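Local coordinates for leucine aminopeptidase 2 (Saccharomyces cerevisiae, PDB 2XQ0), which cleaves di- and tripeptides from their amino ends as a zinc aminopeptidase of the M1 family and, in vitro, weakly hydrolyses epoxides such as leukotriene A4, at residues A[250-264]-A[299-311]. Residues are numbered along the deposited sequence; the frame is centred on the assembly and turned at random.
Sequences AEKIIFEYEWGTYDI and IAHELAHSWSGNL. With ZN (zinc ion), chain C; BES (2-(3-amino-2-hydroxy-4-phenyl-butyrylamino)-4-methyl-pentanoic acid), chain B.
Trp-307 reaches from the helix of 299-311 into the turn that follows the helical end of 250-264. Ile-254 lies over one face of its broad indole, CD1 3.8 Å from the centroid of the five-membered ring in a CH-pi contact. Phe-255, its CG held between backbone N and carbonyl carbon (chi1 49°), offers a face to the indole edge in an offset edge-to-face pair with planes at 69°. Tyr-257 points its own edge toward the face of the six-membered ring, again offset, planes at 63°, and Ala-250, small enough for a close helix approach, sets CB 3.6 Å from Trp-307 CZ3.

Further along, Ser-306 OG lies at the edge of Tyr-257, 3.3 Å from CE1; its proton goes to Leu-303 O, so a small hydroxyl satisfied by its own helix can sit against the ring. Tyr-257 OH bonds to Thr-261 O (2.7 Å), which fixes the ring within its loop. NE1 of Trp-259 gives a weak, bent bond to Ser-306 O (3.3 Å). Tyr-262 receives Leu-303 CD1 over a face, and its OH bonds to Thr-282.

His-301 points away, and neither zinc histidine takes part. Glu-302 straddles both sides, CB against Tyr-262 OH, carboxylate turned to bestatin O2. This mainly apolar, aromatic contact, with a few satisfied polar groups, is consistent with steadying the helix that carries the zinc ligands.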
loop_
_atom_site.group_PDB
_atom_site.type_symbol
_atom_site.label_atom_id
_atom_site.label_comp_id
_atom_site.label_asym_id
_atom_site.label_seq_id
_atom_site.Cartn_x
_atom_site.Cartn_y
_atom_site.Cartn_z
ATOM N N ALA A 250 -16.243 -0.924 10.569
ATOM C CA ALA A 250 -16.282 -0.193 9.302
ATOM C C ALA A 250 -17.692 -0.075 8.760
ATOM O O ALA A 250 -18.091 0.973 8.251
ATOM C CB ALA A 250 -15.379 -0.872 8.272
ATOM N N GLU A 251 -18.436 -1.169 8.840
ATOM C CA GLU A 251 -19.805 -1.203 8.351
ATOM C C GLU A 251 -20.718 -0.206 9.082
ATOM O O GLU A 251 -21.620 0.354 8.482
ATOM C CB GLU A 251 -20.378 -2.608 8.471
ATOM C CG GLU A 251 -19.858 -3.611 7.429
ATOM C CD GLU A 251 -20.475 -5.011 7.596
ATOM O OE1 GLU A 251 -20.516 -5.530 8.740
ATOM O OE2 GLU A 251 -20.903 -5.600 6.582
ATOM N N LYS A 252 -20.484 0.000 10.374
ATOM C CA LYS A 252 -21.290 0.940 11.143
ATOM C C LYS A 252 -20.965 2.370 10.739
ATOM O O LYS A 252 -21.851 3.214 10.666
ATOM C CB LYS A 252 -21.057 0.747 12.650
ATOM C CG LYS A 252 -21.816 1.742 13.514
ATOM C CD LYS A 252 -21.745 1.409 15.005
ATOM C CE LYS A 252 -22.690 2.321 15.800
ATOM N NZ LYS A 252 -22.329 2.381 17.243
ATOM N N ILE A 253 -19.689 2.647 10.486
ATOM C CA ILE A 253 -19.285 3.997 10.094
ATOM C C ILE A 253 -19.801 4.299 8.689
ATOM O O ILE A 253 -20.354 5.375 8.427
ATOM C CB ILE A 253 -17.748 4.173 10.153
ATOM C CG1 ILE A 253 -17.255 4.138 11.608
ATOM C CG2 ILE A 253 -17.333 5.468 9.466
ATOM C CD1 ILE A 253 -15.830 3.592 11.772
ATOM N N ILE A 254 -19.649 3.332 7.789
ATOM C CA ILE A 254 -20.067 3.520 6.398
ATOM C C ILE A 254 -21.375 2.776 6.143
ATOM O O ILE A 254 -22.438 3.242 6.536
ATOM C CB ILE A 254 -18.958 3.082 5.434
ATOM C CG1 ILE A 254 -17.603 3.561 5.962
ATOM C CG2 ILE A 254 -19.196 3.631 4.016
ATOM C CD1 ILE A 254 -16.418 3.083 5.121
ATOM N N PHE A 255 -21.304 1.627 5.485
ATOM C CA PHE A 255 -22.477 0.772 5.332
ATOM C C PHE A 255 -22.046 -0.666 5.031
ATOM O O PHE A 255 -20.867 -0.937 4.909
ATOM C CB PHE A 255 -23.435 1.314 4.261
ATOM C CG PHE A 255 -22.775 1.665 2.962
ATOM C CD1 PHE A 255 -22.793 2.978 2.484
ATOM C CD2 PHE A 255 -22.167 0.688 2.189
ATOM C CE1 PHE A 255 -22.196 3.305 1.272
ATOM C CE2 PHE A 255 -21.560 1.014 0.972
ATOM C CZ PHE A 255 -21.575 2.325 0.517
ATOM N N GLU A 256 -23.011 -1.568 4.897
ATOM C CA GLU A 256 -22.720 -2.989 4.744
ATOM C C GLU A 256 -21.606 -3.259 3.739
ATOM O O GLU A 256 -21.512 -2.609 2.693
ATOM C CB GLU A 256 -23.973 -3.778 4.350
ATOM C CG GLU A 256 -23.806 -5.284 4.479
ATOM C CD GLU A 256 -24.863 -6.086 3.721
ATOM O OE1 GLU A 256 -25.207 -5.708 2.577
ATOM O OE2 GLU A 256 -25.333 -7.111 4.269
ATOM N N TYR A 257 -20.766 -4.222 4.083
ATOM C CA TYR A 257 -19.651 -4.641 3.233
ATOM C C TYR A 257 -20.282 -5.533 2.179
ATOM O O TYR A 257 -20.951 -6.492 2.514
ATOM C CB TYR A 257 -18.666 -5.425 4.108
ATOM C CG TYR A 257 -17.520 -6.139 3.418
ATOM C CD1 TYR A 257 -16.351 -5.461 3.084
ATOM C CD2 TYR A 257 -17.586 -7.509 3.161
ATOM C CE1 TYR A 257 -15.276 -6.128 2.477
ATOM C CE2 TYR A 257 -16.525 -8.182 2.554
ATOM C CZ TYR A 257 -15.374 -7.489 2.224
ATOM O OH TYR A 257 -14.317 -8.160 1.639
ATOM N N GLU A 258 -20.096 -5.228 0.904
ATOM C CA GLU A 258 -20.861 -5.952 -0.113
ATOM C C GLU A 258 -20.055 -6.965 -0.940
ATOM O O GLU A 258 -20.578 -7.541 -1.889
ATOM C CB GLU A 258 -21.577 -4.965 -1.037
ATOM C CG GLU A 258 -20.642 -4.202 -1.949
ATOM C CD GLU A 258 -21.306 -2.982 -2.573
ATOM O OE1 GLU A 258 -21.302 -1.910 -1.923
ATOM O OE2 GLU A 258 -21.829 -3.088 -3.708
ATOM N N TRP A 259 -18.801 -7.202 -0.565
ATOM C CA TRP A 259 -17.927 -8.104 -1.322
ATOM C C TRP A 259 -18.024 -9.588 -0.922
ATOM O O TRP A 259 -17.345 -10.434 -1.500
ATOM C CB TRP A 259 -16.472 -7.632 -1.216
ATOM C CG TRP A 259 -16.281 -6.204 -1.683
ATOM C CD1 TRP A 259 -16.541 -5.065 -0.968
ATOM C CD2 TRP A 259 -15.786 -5.770 -2.960
ATOM N NE1 TRP A 259 -16.248 -3.956 -1.724
ATOM C CE2 TRP A 259 -15.779 -4.360 -2.949
ATOM C CE3 TRP A 259 -15.363 -6.436 -4.116
ATOM C CZ2 TRP A 259 -15.362 -3.609 -4.043
ATOM C CZ3 TRP A 259 -14.929 -5.683 -5.206
ATOM C CH2 TRP A 259 -14.939 -4.293 -5.167
ATOM N N GLY A 260 -18.839 -9.901 0.079
ATOM C CA GLY A 260 -18.987 -11.279 0.511
ATOM C C GLY A 260 -17.963 -11.659 1.574
ATOM O O GLY A 260 -18.143 -11.387 2.756
ATOM N N THR A 261 -16.877 -12.298 1.156
ATOM C CA THR A 261 -15.865 -12.708 2.109
ATOM C C THR A 261 -14.828 -11.605 2.244
ATOM O O THR A 261 -14.673 -10.774 1.350
ATOM C CB THR A 261 -15.164 -13.978 1.641
ATOM O OG1 THR A 261 -14.585 -13.740 0.352
ATOM C CG2 THR A 261 -16.168 -15.131 1.544
ATOM N N TYR A 262 -14.159 -11.586 3.389
ATOM C CA TYR A 262 -12.948 -10.794 3.566
ATOM C C TYR A 262 -11.801 -11.717 3.997
ATOM O O TYR A 262 -11.684 -12.079 5.175
ATOM C CB TYR A 262 -13.129 -9.676 4.593
ATOM C CG TYR A 262 -11.871 -8.841 4.655
ATOM C CD1 TYR A 262 -11.647 -7.819 3.730
ATOM C CD2 TYR A 262 -10.867 -9.131 5.562
ATOM C CE1 TYR A 262 -10.474 -7.071 3.769
ATOM C CE2 TYR A 262 -9.683 -8.390 5.599
ATOM C CZ TYR A 262 -9.496 -7.370 4.706
ATOM O OH TYR A 262 -8.320 -6.649 4.740
ATOM N N ASP A 263 -10.962 -12.108 3.041
ATOM C CA ASP A 263 -9.918 -13.083 3.314
ATOM C C ASP A 263 -8.565 -12.404 3.291
ATOM O O ASP A 263 -8.413 -11.345 2.696
ATOM C CB ASP A 263 -9.948 -14.195 2.265
ATOM C CG ASP A 263 -11.189 -15.067 2.369
ATOM O OD1 ASP A 263 -11.880 -15.046 3.422
ATOM O OD2 ASP A 263 -11.456 -15.799 1.398
ATOM N N ILE A 264 -7.587 -13.027 3.940
ATOM C CA ILE A 264 -6.228 -12.505 3.994
ATOM C C ILE A 264 -5.212 -13.561 3.540
ATOM O O ILE A 264 -5.233 -14.684 4.025
ATOM C CB ILE A 264 -5.891 -12.048 5.415
ATOM C CG1 ILE A 264 -6.883 -10.974 5.869
ATOM C CG2 ILE A 264 -4.409 -11.554 5.507
ATOM C CD1 ILE A 264 -6.817 -10.671 7.348
ATOM N N ILE A 299 -4.349 -4.171 8.729
ATOM C CA ILE A 299 -5.558 -4.835 8.252
ATOM C C ILE A 299 -6.778 -3.881 8.240
ATOM O O ILE A 299 -7.602 -3.964 7.357
ATOM C CB ILE A 299 -5.878 -6.136 9.013
ATOM C CG1 ILE A 299 -4.693 -7.111 8.961
ATOM C CG2 ILE A 299 -7.072 -6.819 8.368
ATOM C CD1 ILE A 299 -4.419 -7.653 7.550
ATOM N N ALA A 300 -6.893 -2.983 9.214
ATOM C CA ALA A 300 -7.923 -1.947 9.147
ATOM C C ALA A 300 -7.735 -1.088 7.900
ATOM O O ALA A 300 -8.705 -0.633 7.296
ATOM C CB ALA A 300 -7.891 -1.093 10.385
ATOM N N HIS A 301 -6.478 -0.851 7.529
ATOM C CA HIS A 301 -6.159 -0.127 6.303
ATOM C C HIS A 301 -6.665 -0.842 5.051
ATOM O O HIS A 301 -7.448 -0.293 4.308
ATOM C CB HIS A 301 -4.653 0.133 6.187
ATOM C CG HIS A 301 -4.303 1.042 5.047
ATOM N ND1 HIS A 301 -4.236 2.409 5.181
ATOM C CD2 HIS A 301 -4.057 0.778 3.741
ATOM C CE1 HIS A 301 -3.946 2.953 4.008
ATOM N NE2 HIS A 301 -3.837 1.983 3.118
ATOM N N GLU A 302 -6.214 -2.070 4.814
ATOM C CA GLU A 302 -6.645 -2.802 3.627
ATOM C C GLU A 302 -8.156 -2.997 3.641
ATOM O O GLU A 302 -8.799 -2.996 2.598
ATOM C CB GLU A 302 -5.992 -4.180 3.560
ATOM C CG GLU A 302 -4.479 -4.190 3.760
ATOM C CD GLU A 302 -3.758 -3.318 2.769
ATOM O OE1 GLU A 302 -2.594 -2.957 3.046
ATOM O OE2 GLU A 302 -4.356 -2.979 1.722
ATOM N N LEU A 303 -8.725 -3.183 4.827
ATOM C CA LEU A 303 -10.169 -3.345 4.927
ATOM C C LEU A 303 -10.905 -2.083 4.484
ATOM O O LEU A 303 -11.920 -2.169 3.811
ATOM C CB LEU A 303 -10.562 -3.632 6.368
ATOM C CG LEU A 303 -12.066 -3.562 6.656
ATOM C CD1 LEU A 303 -12.791 -4.658 5.892
ATOM C CD2 LEU A 303 -12.293 -3.711 8.158
ATOM N N ALA A 304 -10.432 -0.911 4.901
ATOM C CA ALA A 304 -11.109 0.332 4.515
ATOM C C ALA A 304 -11.083 0.534 2.994
ATOM O O ALA A 304 -12.022 1.101 2.413
ATOM C CB ALA A 304 -10.511 1.529 5.239
ATOM N N HIS A 305 -10.033 0.043 2.335
ATOM C CA HIS A 305 -9.945 0.099 0.873
ATOM C C HIS A 305 -11.164 -0.529 0.202
ATOM O O HIS A 305 -11.556 -0.143 -0.915
ATOM C CB HIS A 305 -8.684 -0.599 0.366
ATOM C CG HIS A 305 -7.508 0.307 0.240
ATOM N ND1 HIS A 305 -7.552 1.475 -0.487
ATOM C CD2 HIS A 305 -6.245 0.206 0.730
ATOM C CE1 HIS A 305 -6.369 2.073 -0.419
ATOM N NE2 HIS A 305 -5.565 1.322 0.312
ATOM N N SER A 306 -11.783 -1.481 0.884
ATOM C CA SER A 306 -12.968 -2.137 0.310
ATOM C C SER A 306 -13.934 -1.065 -0.164
ATOM O O SER A 306 -14.542 -1.192 -1.227
ATOM C CB SER A 306 -13.644 -3.058 1.329
ATOM O OG SER A 306 -12.758 -4.091 1.695
ATOM N N TRP A 307 -14.046 0.009 0.611
ATOM C CA TRP A 307 -14.828 1.178 0.196
ATOM C C TRP A 307 -14.032 2.193 -0.644
ATOM O O TRP A 307 -14.391 2.477 -1.790
ATOM C CB TRP A 307 -15.460 1.855 1.421
ATOM C CG TRP A 307 -16.516 1.020 2.091
ATOM C CD1 TRP A 307 -17.866 1.057 1.850
ATOM C CD2 TRP A 307 -16.320 0.034 3.114
ATOM N NE1 TRP A 307 -18.513 0.147 2.643
ATOM C CE2 TRP A 307 -17.594 -0.493 3.435
ATOM C CE3 TRP A 307 -15.195 -0.468 3.781
ATOM C CZ2 TRP A 307 -17.773 -1.479 4.394
ATOM C CZ3 TRP A 307 -15.377 -1.454 4.741
ATOM C CH2 TRP A 307 -16.662 -1.952 5.035
ATOM N N SER A 308 -12.952 2.733 -0.081
ATOM C CA SER A 308 -12.210 3.802 -0.730
ATOM C C SER A 308 -11.067 3.230 -1.525
ATOM O O SER A 308 -9.993 2.997 -1.006
ATOM C CB SER A 308 -11.658 4.782 0.304
ATOM O OG SER A 308 -11.040 4.063 1.355
ATOM N N GLY A 309 -11.320 3.010 -2.804
ATOM C CA GLY A 309 -10.331 2.412 -3.677
ATOM C C GLY A 309 -11.006 1.348 -4.498
ATOM O O GLY A 309 -10.993 1.413 -5.720
ATOM N N ASN A 310 -11.623 0.386 -3.819
ATOM C CA ASN A 310 -12.194 -0.774 -4.494
ATOM C C ASN A 310 -13.593 -0.524 -5.031
ATOM O O ASN A 310 -13.862 -0.763 -6.208
ATOM C CB ASN A 310 -12.151 -1.993 -3.577
ATOM C CG ASN A 310 -10.719 -2.375 -3.194
ATOM O OD1 ASN A 310 -9.763 -1.673 -3.526
ATOM N ND2 ASN A 310 -10.577 -3.481 -2.487
ATOM N N LEU A 311 -14.459 0.000 -4.171
ATOM C CA LEU A 311 -15.829 0.319 -4.533
ATOM C C LEU A 311 -15.884 1.644 -5.292
ATOM O O LEU A 311 -16.554 1.769 -6.330
ATOM C CB LEU A 311 -16.686 0.386 -3.257
ATOM C CG LEU A 311 -18.190 0.482 -3.507
ATOM C CD1 LEU A 311 -18.657 -0.721 -4.322
ATOM C CD2 LEU A 311 -18.969 0.590 -2.190
HETATM ZN ZN ZN C . -3.675 1.821 0.924
HETATM N N2 BES B . -1.879 -0.871 -2.233
HETATM C C1 BES B . -1.229 -0.027 -1.251
HETATM C C6 BES B . 0.291 -0.113 -1.406
HETATM C C7 BES B . 0.707 0.428 -2.756
HETATM C C8 BES B . 0.187 1.637 -3.205
HETATM C C12 BES B . 1.593 -0.288 -3.556
HETATM C C9 BES B . 0.561 2.136 -4.447
HETATM C C11 BES B . 1.965 0.212 -4.801
HETATM C C10 BES B . 1.450 1.426 -5.247
HETATM C C2 BES B . -1.634 -0.423 0.174
HETATM O O2 BES B . -3.047 -0.398 0.426
HETATM C C3 BES B . -0.948 0.522 1.103
HETATM O O3 BES B . -1.303 1.699 1.205
HETATM N N1 BES B . 0.051 -0.086 1.728
HETATM C C4 BES B . 0.969 0.465 2.704
HETATM C C13 BES B . 0.362 0.042 4.036
HETATM C C14 BES B . 0.162 1.209 4.993
HETATM C C15 BES B . -0.891 0.856 6.037
HETATM C C16 BES B . -0.203 2.496 4.258
HETATM C C5 BES B . 2.275 -0.250 2.513
HETATM O O1 BES B . 3.336 0.321 2.850
HETATM O O4 BES B . 2.252 -1.403 2.012
#